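Local coordinates for hypothetical UPF0334 kinase-like protein AQ_1292 (Aquifex aeolicus, PDB 1YE8) that hydrolyses nucleoside triphosphates, including ATP, GTP, CTP, TTP and UTP, to diphosphates and phosphate, and has no kinase activity, at residues I3-E8 against T15-I20; E22-R27 against D171-L176; I103-I108 against Q124-P129. All blocks are in the same frame, centred on the assembly; numbering follows the deposited sequence.

Contacts 1 and 3 each join a helix to a strand of the parallel sheet, 2-6 and 102-105. Contact 2 joins two helices that pack on it. Along the chain, contact 1 (3-8 with 15-20) closes first. Contact 2 (22-27 with 171-176) then opens, and its loop encloses contact 3 (103-108 with 124-129). Contacts 1 and 2 share helix 13-24, which lies beside helix 168-175 on one face. Their centres are 12 Å apart, and I172 packs on L16 and I20. The centres of contacts 1 and 3 are 13 Å apart. V17 CG1 lies 3.6 Å from I104 CG2, so helix 13-24 also touches strand 102-105, which carries part of the predicted ATP site. Contacts 2 and 3 do not touch.

Contact 1: residues I3-E8 against T15-I20; sequences IIITGE and TLVKKI. With NA (sodium ion), chain C.
The strand and helix that flank the probable P-loop are joined here by I5 of strand 2-6 and by L16, V17 and I20 of helix 13-24. On the strand side, I5 CD1 makes all the close contacts between these segments. It lies 3.9 Å from L16 CD2 and 4.0 Å from I20 CD1. V17 CG2 is a third neighbour, at 4.2 Å from I5 CD1. The I5 side chain reaches the helix because CG1 is anti to the carbonyl carbon and the chain is then extended at chi2 (160°). I20 has the same form, and the two isoleucines meet tip to tip at their CD1 atoms. L16 comes in differently. Its CG is anti to the backbone N (chi1 174°), and its CD2 branch passes obliquely by the I5 methyl.

All four residues are buried, and the contact between them is apolar. Strand 3-6 and helix segment 15-20 run roughly antiparallel, at 150°; their axes come within 10.7 Å. I5 also rests on V134 and T136 of the neighbouring strand. L16 and I20 also touch helix 168-175: L16 on I168 and L169, I20 on L169 and I172.

Beyond the strand, the chain enters the ATP-binding loop, inferred to be residues 7 to 14. E8 binds a sodium ion through its backbone O at 2.5 Å. K13 contributes to the same metal site, and water 1 lies farther from the ion, at 3.0 Å. This strand, glycine-rich loop and helix form the Walker A unit characteristic of P-loop NTPases.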
loop_
_atom_site.group_PDB
_atom_site.type_symbol
_atom_site.label_atom_id
_atom_site.label_comp_id
_atom_site.label_asym_id
_atom_site.label_seq_id
_atom_site.Cartn_x
_atom_site.Cartn_y
_atom_site.Cartn_z
ATOM N N ILE A 3 -3.663 1.464 -9.931
ATOM C CA ILE A 3 -4.914 1.008 -9.318
ATOM C C ILE A 3 -4.914 1.495 -7.877
ATOM O O ILE A 3 -4.017 1.105 -7.099
ATOM C CB ILE A 3 -5.000 -0.555 -9.308
ATOM C CG1 ILE A 3 -4.748 -1.167 -10.698
ATOM C CG2 ILE A 3 -6.333 -1.005 -8.712
ATOM C CD1 ILE A 3 -5.822 -0.846 -11.711
ATOM N N ILE A 4 -5.888 2.338 -7.525
ATOM C CA ILE A 4 -5.994 2.882 -6.172
ATOM C C ILE A 4 -7.239 2.292 -5.542
ATOM O O ILE A 4 -8.360 2.527 -6.008
ATOM C CB ILE A 4 -6.081 4.420 -6.200
ATOM C CG1 ILE A 4 -4.864 5.009 -6.912
ATOM C CG2 ILE A 4 -6.189 4.956 -4.765
ATOM C CD1 ILE A 4 -4.863 6.490 -7.051
ATOM N N ILE A 5 -7.046 1.538 -4.463
ATOM C CA ILE A 5 -8.139 0.871 -3.755
ATOM C C ILE A 5 -8.397 1.604 -2.449
ATOM O O ILE A 5 -7.497 1.804 -1.631
ATOM C CB ILE A 5 -7.788 -0.607 -3.476
ATOM C CG1 ILE A 5 -7.518 -1.362 -4.780
ATOM C CG2 ILE A 5 -8.918 -1.280 -2.664
ATOM C CD1 ILE A 5 -6.718 -2.642 -4.594
ATOM N N THR A 6 -9.641 2.021 -2.257
ATOM C CA THR A 6 -10.035 2.709 -1.041
ATOM C C THR A 6 -11.275 2.047 -0.458
ATOM O O THR A 6 -11.835 1.137 -1.069
ATOM C CB THR A 6 -10.190 4.225 -1.350
ATOM O OG1 THR A 6 -10.297 4.974 -0.133
ATOM C CG2 THR A 6 -11.464 4.562 -2.187
ATOM N N GLY A 7 -11.668 2.455 0.741
ATOM C CA GLY A 7 -12.846 1.886 1.363
ATOM C C GLY A 7 -12.740 1.944 2.867
ATOM O O GLY A 7 -11.702 2.326 3.411
ATOM N N GLU A 8 -13.817 1.551 3.541
ATOM C CA GLU A 8 -13.894 1.682 4.996
ATOM C C GLU A 8 -12.859 0.797 5.689
ATOM O O GLU A 8 -12.475 -0.245 5.150
ATOM C CB GLU A 8 -15.314 1.358 5.504
ATOM C CG GLU A 8 -16.482 2.119 4.841
ATOM C CD GLU A 8 -16.464 3.652 5.007
ATOM O OE1 GLU A 8 -15.993 4.112 6.088
ATOM O OE2 GLU A 8 -16.955 4.400 4.074
ATOM N N THR A 15 -6.727 -7.758 2.215
ATOM C CA THR A 15 -7.112 -9.062 1.710
ATOM C C THR A 15 -7.139 -9.068 0.192
ATOM O O THR A 15 -6.628 -9.991 -0.440
ATOM C CB THR A 15 -8.488 -9.443 2.266
ATOM O OG1 THR A 15 -8.335 -9.784 3.643
ATOM C CG2 THR A 15 -9.040 -10.728 1.608
ATOM N N LEU A 16 -7.738 -8.040 -0.397
ATOM C CA LEU A 16 -7.759 -7.925 -1.842
ATOM C C LEU A 16 -6.338 -7.766 -2.409
ATOM O O LEU A 16 -5.979 -8.422 -3.392
ATOM C CB LEU A 16 -8.644 -6.756 -2.269
ATOM C CG LEU A 16 -8.678 -6.408 -3.749
ATOM C CD1 LEU A 16 -9.136 -7.597 -4.620
ATOM C CD2 LEU A 16 -9.586 -5.223 -3.968
ATOM N N VAL A 17 -5.534 -6.884 -1.802
ATOM C CA VAL A 17 -4.151 -6.724 -2.242
ATOM C C VAL A 17 -3.392 -8.069 -2.222
ATOM O O VAL A 17 -2.679 -8.373 -3.171
ATOM C CB VAL A 17 -3.420 -5.621 -1.442
ATOM C CG1 VAL A 17 -1.908 -5.653 -1.719
ATOM C CG2 VAL A 17 -3.981 -4.256 -1.804
ATOM N N LYS A 18 -3.578 -8.873 -1.172
ATOM C CA LYS A 18 -2.919 -10.179 -1.090
ATOM C C LYS A 18 -3.356 -11.109 -2.233
ATOM O O LYS A 18 -2.536 -11.825 -2.808
ATOM C CB LYS A 18 -3.139 -10.800 0.283
ATOM C CG LYS A 18 -2.330 -10.098 1.367
ATOM C CD LYS A 18 -2.696 -10.562 2.759
ATOM C CE LYS A 18 -2.301 -12.005 3.010
ATOM N NZ LYS A 18 -2.642 -12.389 4.404
ATOM N N LYS A 19 -4.637 -11.066 -2.580
ATOM C CA LYS A 19 -5.140 -11.858 -3.706
ATOM C C LYS A 19 -4.484 -11.397 -5.006
ATOM O O LYS A 19 -4.135 -12.216 -5.858
ATOM C CB LYS A 19 -6.656 -11.719 -3.851
ATOM C CG LYS A 19 -7.501 -12.418 -2.809
ATOM C CD LYS A 19 -8.976 -12.012 -3.004
ATOM C CE LYS A 19 -9.898 -12.693 -2.031
ATOM N NZ LYS A 19 -11.296 -12.254 -2.301
ATOM N N ILE A 20 -4.331 -10.081 -5.165
ATOM C CA ILE A 20 -3.684 -9.522 -6.346
ATOM C C ILE A 20 -2.222 -9.975 -6.426
ATOM O O ILE A 20 -1.757 -10.394 -7.501
ATOM C CB ILE A 20 -3.811 -7.963 -6.373
ATOM C CG1 ILE A 20 -5.267 -7.534 -6.587
ATOM C CG2 ILE A 20 -2.940 -7.361 -7.447
ATOM C CD1 ILE A 20 -5.537 -6.059 -6.224
HETATM NA NA NA C . -10.115 -0.893 4.829
HETATM O O HOH W 1 -7.208 -0.360 5.238
#

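Contact 2: residues E22-R27 against D171-L176; sequences ERLGKR and DILSLL
R23 and L173 make the closest contact between segments 22-27 and 171-176. L173 CD1 sits over the centre of one face of the R23 guanidinium, 3.3 Å above its plane. R23 CZ and NH2 both lie 3.4 Å from L173 CD1. The arginine chain bends at chi2 (-73°) and chi3 (-74°), and so folds round the methyl: CB and CG of R23 touch L173 CD1 as well. The two side chains cross at about a right angle.

The other methyl of L173, CD2, meets L24 CD2 at 4.4 Å. L24 CD1 in turn meets L176 CD1, also at 4.4 Å. L24 therefore reaches both leucines, one with each methyl. Its CD2 also lies 3.7 Å above the guanidinium of R27, over the centre of that face.

Polar partners position both arginines. R23 NH2 forms a salt bridge with E170, one residue before the segment 171-176. R27 NE hydrogen-bonds to the backbone O of R100, and R27 NH1 to the backbone O of E177. These bonds tie R27 to the chain just before strand 102-105 and to the C-terminal end. G25 is the first residue to leave helical angles, with a positive phi of 59°. The chain then turns through K26, and a backbone hydrogen bond between R27 and V102 links it to the sheet. Further in, I172 and L176 pack on I3 of strand 2-6. The first and last helices of the fold are thus packed side by side on one face of the parallel sheet, as in RecA-like alpha/beta folds.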
loop_
_atom_site.group_PDB
_atom_site.type_symbol
_atom_site.label_atom_id
_atom_site.label_comp_id
_atom_site.label_asym_id
_atom_site.label_seq_id
_atom_site.Cartn_x
_atom_site.Cartn_y
_atom_site.Cartn_z
ATOM N N GLU A 22 -0.867 -12.666 -5.097
ATOM C CA GLU A 22 -0.766 -14.091 -5.414
ATOM C C GLU A 22 -0.991 -14.315 -6.913
ATOM O O GLU A 22 -0.267 -15.085 -7.559
ATOM C CB GLU A 22 -1.743 -14.915 -4.584
ATOM C CG GLU A 22 -1.619 -16.409 -4.847
ATOM C CD GLU A 22 -2.477 -17.263 -3.936
ATOM O OE1 GLU A 22 -3.695 -17.402 -4.196
ATOM O OE2 GLU A 22 -1.914 -17.814 -2.963
ATOM N N ARG A 23 -1.988 -13.644 -7.472
ATOM C CA ARG A 23 -2.251 -13.772 -8.901
ATOM C C ARG A 23 -1.120 -13.274 -9.781
ATOM O O ARG A 23 -0.817 -13.867 -10.815
ATOM C CB ARG A 23 -3.561 -13.084 -9.264
ATOM C CG ARG A 23 -4.769 -13.858 -8.759
ATOM C CD ARG A 23 -5.060 -15.146 -9.554
ATOM N NE ARG A 23 -5.632 -14.807 -10.854
ATOM C CZ ARG A 23 -6.921 -14.557 -11.053
ATOM N NH1 ARG A 23 -7.771 -14.611 -10.036
ATOM N NH2 ARG A 23 -7.352 -14.236 -12.268
ATOM N N LEU A 24 -0.503 -12.164 -9.380
ATOM C CA LEU A 24 0.588 -11.582 -10.147
ATOM C C LEU A 24 1.912 -12.344 -10.042
ATOM O O LEU A 24 2.770 -12.192 -10.916
ATOM C CB LEU A 24 0.789 -10.116 -9.742
ATOM C CG LEU A 24 -0.278 -9.104 -10.178
ATOM C CD1 LEU A 24 0.042 -7.776 -9.529
ATOM C CD2 LEU A 24 -0.362 -8.954 -11.694
ATOM N N GLY A 25 2.095 -13.147 -8.997
ATOM C CA GLY A 25 3.327 -13.908 -8.857
ATOM C C GLY A 25 4.550 -13.016 -8.794
ATOM O O GLY A 25 4.577 -12.033 -8.054
ATOM N N LYS A 26 5.552 -13.336 -9.598
ATOM C CA LYS A 26 6.834 -12.645 -9.569
ATOM C C LYS A 26 6.726 -11.227 -10.128
ATOM O O LYS A 26 7.672 -10.439 -10.028
ATOM C CB LYS A 26 7.890 -13.457 -10.335
ATOM C CG LYS A 26 8.278 -14.774 -9.658
ATOM C CD LYS A 26 9.266 -15.536 -10.528
ATOM C CE LYS A 26 9.909 -16.697 -9.779
ATOM N NZ LYS A 26 9.608 -18.005 -10.434
ATOM N N ARG A 27 5.574 -10.879 -10.696
ATOM C CA ARG A 27 5.373 -9.515 -11.185
ATOM C C ARG A 27 5.209 -8.513 -10.042
ATOM O O ARG A 27 5.479 -7.328 -10.226
ATOM C CB ARG A 27 4.132 -9.435 -12.063
ATOM C CG ARG A 27 4.267 -10.156 -13.400
ATOM C CD ARG A 27 2.933 -10.281 -14.124
ATOM N NE ARG A 27 2.475 -8.971 -14.579
ATOM C CZ ARG A 27 1.291 -8.744 -15.127
ATOM N NH1 ARG A 27 0.445 -9.752 -15.305
ATOM N NH2 ARG A 27 0.964 -7.522 -15.520
ATOM N N ASP A 171 -11.796 -7.445 -12.640
ATOM C CA ASP A 171 -11.777 -6.115 -13.243
ATOM C C ASP A 171 -10.359 -5.531 -13.140
ATOM O O ASP A 171 -9.788 -5.053 -14.134
ATOM C CB ASP A 171 -12.805 -5.195 -12.562
ATOM C CG ASP A 171 -14.227 -5.741 -12.637
ATOM O OD1 ASP A 171 -14.525 -6.533 -13.557
ATOM O OD2 ASP A 171 -15.116 -5.442 -11.807
ATOM N N ILE A 172 -9.803 -5.605 -11.927
ATOM C CA ILE A 172 -8.452 -5.114 -11.644
ATOM C C ILE A 172 -7.409 -5.867 -12.472
ATOM O O ILE A 172 -6.580 -5.246 -13.146
ATOM C CB ILE A 172 -8.149 -5.217 -10.116
ATOM C CG1 ILE A 172 -9.040 -4.239 -9.334
ATOM C CG2 ILE A 172 -6.656 -4.950 -9.828
ATOM C CD1 ILE A 172 -8.966 -4.410 -7.811
ATOM N N LEU A 173 -7.470 -7.200 -12.437
ATOM C CA LEU A 173 -6.471 -8.017 -13.139
ATOM C C LEU A 173 -6.493 -7.859 -14.663
ATOM O O LEU A 173 -5.440 -7.886 -15.292
ATOM C CB LEU A 173 -6.550 -9.487 -12.716
ATOM C CG LEU A 173 -6.159 -9.758 -11.255
ATOM C CD1 LEU A 173 -6.377 -11.222 -10.947
ATOM C CD2 LEU A 173 -4.710 -9.370 -10.944
ATOM N N SER A 174 -7.677 -7.642 -15.233
ATOM C CA SER A 174 -7.784 -7.328 -16.660
ATOM C C SER A 174 -7.098 -6.006 -17.025
ATOM O O SER A 174 -6.385 -5.921 -18.033
ATOM C CB SER A 174 -9.245 -7.296 -17.106
ATOM O OG SER A 174 -9.332 -6.947 -18.480
ATOM N N LEU A 175 -7.315 -4.979 -16.199
ATOM C CA LEU A 175 -6.711 -3.664 -16.421
ATOM C C LEU A 175 -5.192 -3.727 -16.357
ATOM O O LEU A 175 -4.503 -3.081 -17.147
ATOM C CB LEU A 175 -7.257 -2.631 -15.425
ATOM C CG LEU A 175 -8.656 -2.111 -15.777
ATOM C CD1 LEU A 175 -9.347 -1.514 -14.562
ATOM C CD2 LEU A 175 -8.567 -1.107 -16.927
ATOM N N LEU A 176 -4.673 -4.508 -15.416
ATOM C CA LEU A 176 -3.257 -4.841 -15.406
ATOM C C LEU A 176 -3.082 -5.841 -16.565
ATOM O O LEU A 176 -4.059 -6.406 -17.035
ATOM C CB LEU A 176 -2.852 -5.410 -14.035
ATOM C CG LEU A 176 -3.053 -4.483 -12.811
ATOM C CD1 LEU A 176 -2.977 -5.244 -11.498
ATOM C CD2 LEU A 176 -2.070 -3.297 -12.795
#

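Contact 3: residues I103-I108 against Q124-P129; sequences IIIDEI and QIMHDP
I103 begins the contact by touching I125 of helix 116-126. Its CD1 lies 3.9 Å from I125 CG2, and the two side chains cross at a slant. I103 is extended at chi2 (173°), which carries CD1 out from the strand to the helix. It also leans on A95 of helix 77-97. I104 turns to the other face of the sheet and packs on V17 and V21 of helix 13-24.

I105 returns to the first face. Its CD1 is 4.4 Å from the selenium of M126, a selenomethionine, and 4.5 Å from I125 CG2. The M126 chain is bent at all three torsions, which brings SE close to the strand although CB does not lead straight there. The contact is buried and apolar.

D106 starts the polar part of the segment. Its OD2 hydrogen-bonds to T14 OG1 and its OD1 to T136 OG1. These bonds link it to the probable P-loop and to the neighbouring strand. A cis peptide follows, and the E107 side chain then touches K13. I108 points back to the helix segment, but its CD1 stays 4.6 Å from M126 SE, a loose approach.

Strand 102-105 and helix 116-126 belong to a beta-alpha-beta unit completed by strand 132-136. A run of isoleucines ending in an aspartate hydrogen-bonded to T14 is consistent with the Walker B strand of a P-loop NTPase.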
loop_
_atom_site.group_PDB
_atom_site.type_symbol
_atom_site.label_atom_id
_atom_site.label_comp_id
_atom_site.label_asym_id
_atom_site.label_seq_id
_atom_site.Cartn_x
_atom_site.Cartn_y
_atom_site.Cartn_z
ATOM N N ILE A 103 4.197 -2.494 -8.736
ATOM C CA ILE A 103 4.589 -2.066 -7.391
ATOM C C ILE A 103 3.384 -2.180 -6.471
ATOM O O ILE A 103 2.292 -1.752 -6.837
ATOM C CB ILE A 103 5.109 -0.607 -7.427
ATOM C CG1 ILE A 103 6.270 -0.499 -8.440
ATOM C CG2 ILE A 103 5.528 -0.165 -6.023
ATOM C CD1 ILE A 103 6.739 0.925 -8.678
ATOM N N ILE A 104 3.594 -2.727 -5.271
ATOM C CA ILE A 104 2.501 -2.977 -4.314
ATOM C C ILE A 104 2.692 -2.115 -3.069
ATOM O O ILE A 104 3.739 -2.191 -2.433
ATOM C CB ILE A 104 2.470 -4.470 -3.897
ATOM C CG1 ILE A 104 2.431 -5.391 -5.125
ATOM C CG2 ILE A 104 1.344 -4.723 -2.914
ATOM C CD1 ILE A 104 1.177 -5.314 -6.004
ATOM N N ILE A 105 1.699 -1.286 -2.733
ATOM C CA ILE A 105 1.842 -0.381 -1.576
ATOM C C ILE A 105 0.550 -0.378 -0.753
ATOM O O ILE A 105 -0.389 0.384 -1.052
ATOM C CB ILE A 105 2.176 1.086 -2.021
ATOM C CG1 ILE A 105 3.251 1.134 -3.126
ATOM C CG2 ILE A 105 2.625 1.903 -0.789
ATOM C CD1 ILE A 105 3.588 2.556 -3.580
ATOM N N ASP A 106 0.486 -1.205 0.283
ATOM C CA ASP A 106 -0.671 -1.197 1.190
ATOM C C ASP A 106 -0.091 -0.943 2.579
ATOM O O ASP A 106 0.596 -1.815 3.128
ATOM C CB ASP A 106 -1.422 -2.541 1.117
ATOM C CG ASP A 106 -2.409 -2.725 2.245
ATOM O OD1 ASP A 106 -3.332 -1.881 2.389
ATOM O OD2 ASP A 106 -2.345 -3.688 3.029
ATOM N N GLU A 107 -0.329 0.224 3.181
ATOM C CA GLU A 107 -1.276 1.252 2.798
ATOM C C GLU A 107 -0.575 2.605 2.771
ATOM O O GLU A 107 0.347 2.878 3.568
ATOM C CB GLU A 107 -2.404 1.278 3.845
ATOM C CG GLU A 107 -3.481 2.311 3.570
ATOM C CD GLU A 107 -4.782 2.078 4.302
ATOM O OE1 GLU A 107 -4.986 1.052 4.976
ATOM O OE2 GLU A 107 -5.651 2.945 4.205
ATOM N N ILE A 108 -1.021 3.481 1.879
ATOM C CA ILE A 108 -0.643 4.878 1.962
ATOM C C ILE A 108 -1.603 5.511 2.966
ATOM O O ILE A 108 -2.581 6.184 2.599
ATOM C CB ILE A 108 -0.663 5.562 0.579
ATOM C CG1 ILE A 108 0.178 4.753 -0.426
ATOM C CG2 ILE A 108 -0.162 7.028 0.675
ATOM C CD1 ILE A 108 0.030 5.182 -1.829
ATOM N N GLN A 124 7.191 10.152 -5.845
ATOM C CA GLN A 124 7.971 9.857 -7.036
ATOM C C GLN A 124 7.306 8.740 -7.830
ATOM O O GLN A 124 7.125 8.850 -9.036
ATOM C CB GLN A 124 9.405 9.485 -6.657
ATOM C CG GLN A 124 10.371 9.543 -7.831
ATOM C CD GLN A 124 11.823 9.360 -7.440
ATOM O OE1 GLN A 124 12.714 9.547 -8.280
ATOM N NE2 GLN A 124 12.076 8.991 -6.186
ATOM N N ILE A 125 6.921 7.660 -7.151
ATOM C CA ILE A 125 6.339 6.510 -7.826
ATOM C C ILE A 125 4.966 6.812 -8.434
ATOM O O ILE A 125 4.702 6.508 -9.604
ATOM C CB ILE A 125 6.234 5.306 -6.834
ATOM C CG1 ILE A 125 7.634 4.744 -6.502
ATOM C CG2 ILE A 125 5.280 4.247 -7.369
ATOM C CD1 ILE A 125 7.649 3.828 -5.274
HETATM N N MSE A 126 4.098 7.438 -7.651
HETATM C CA MSE A 126 2.718 7.630 -8.071
HETATM C C MSE A 126 2.568 8.586 -9.252
HETATM O O MSE A 126 1.645 8.441 -10.045
HETATM C CB MSE A 126 1.867 8.067 -6.883
HETATM C CG MSE A 126 1.864 7.006 -5.736
HETATM SE SE MSE A 126 1.303 5.188 -6.245
HETATM C CE MSE A 126 -0.270 5.786 -6.729
ATOM N N HIS A 127 3.511 9.517 -9.390
ATOM C CA HIS A 127 3.448 10.491 -10.465
ATOM C C HIS A 127 4.311 10.097 -11.657
ATOM O O HIS A 127 4.390 10.851 -12.640
ATOM C CB HIS A 127 3.790 11.883 -9.929
ATOM C CG HIS A 127 2.812 12.384 -8.915
ATOM N ND1 HIS A 127 1.527 12.768 -9.243
ATOM C CD2 HIS A 127 2.920 12.542 -7.574
ATOM C CE1 HIS A 127 0.897 13.154 -8.151
ATOM N NE2 HIS A 127 1.716 13.028 -7.123
ATOM N N ASP A 128 4.945 8.927 -11.589
ATOM C CA ASP A 128 5.751 8.433 -12.695
ATOM C C ASP A 128 4.833 7.638 -13.620
ATOM O O ASP A 128 4.358 6.563 -13.246
ATOM C CB ASP A 128 6.894 7.557 -12.181
ATOM C CG ASP A 128 7.876 7.163 -13.269
ATOM O OD1 ASP A 128 7.472 7.064 -14.456
ATOM O OD2 ASP A 128 9.067 6.912 -13.020
ATOM N N PRO A 129 4.589 8.143 -14.830
ATOM C CA PRO A 129 3.688 7.459 -15.770
ATOM C C PRO A 129 4.192 6.083 -16.204
ATOM O O PRO A 129 3.372 5.286 -16.675
ATOM C CB PRO A 129 3.692 8.390 -16.993
ATOM C CG PRO A 129 4.967 9.149 -16.892
ATOM C CD PRO A 129 5.167 9.369 -15.407
#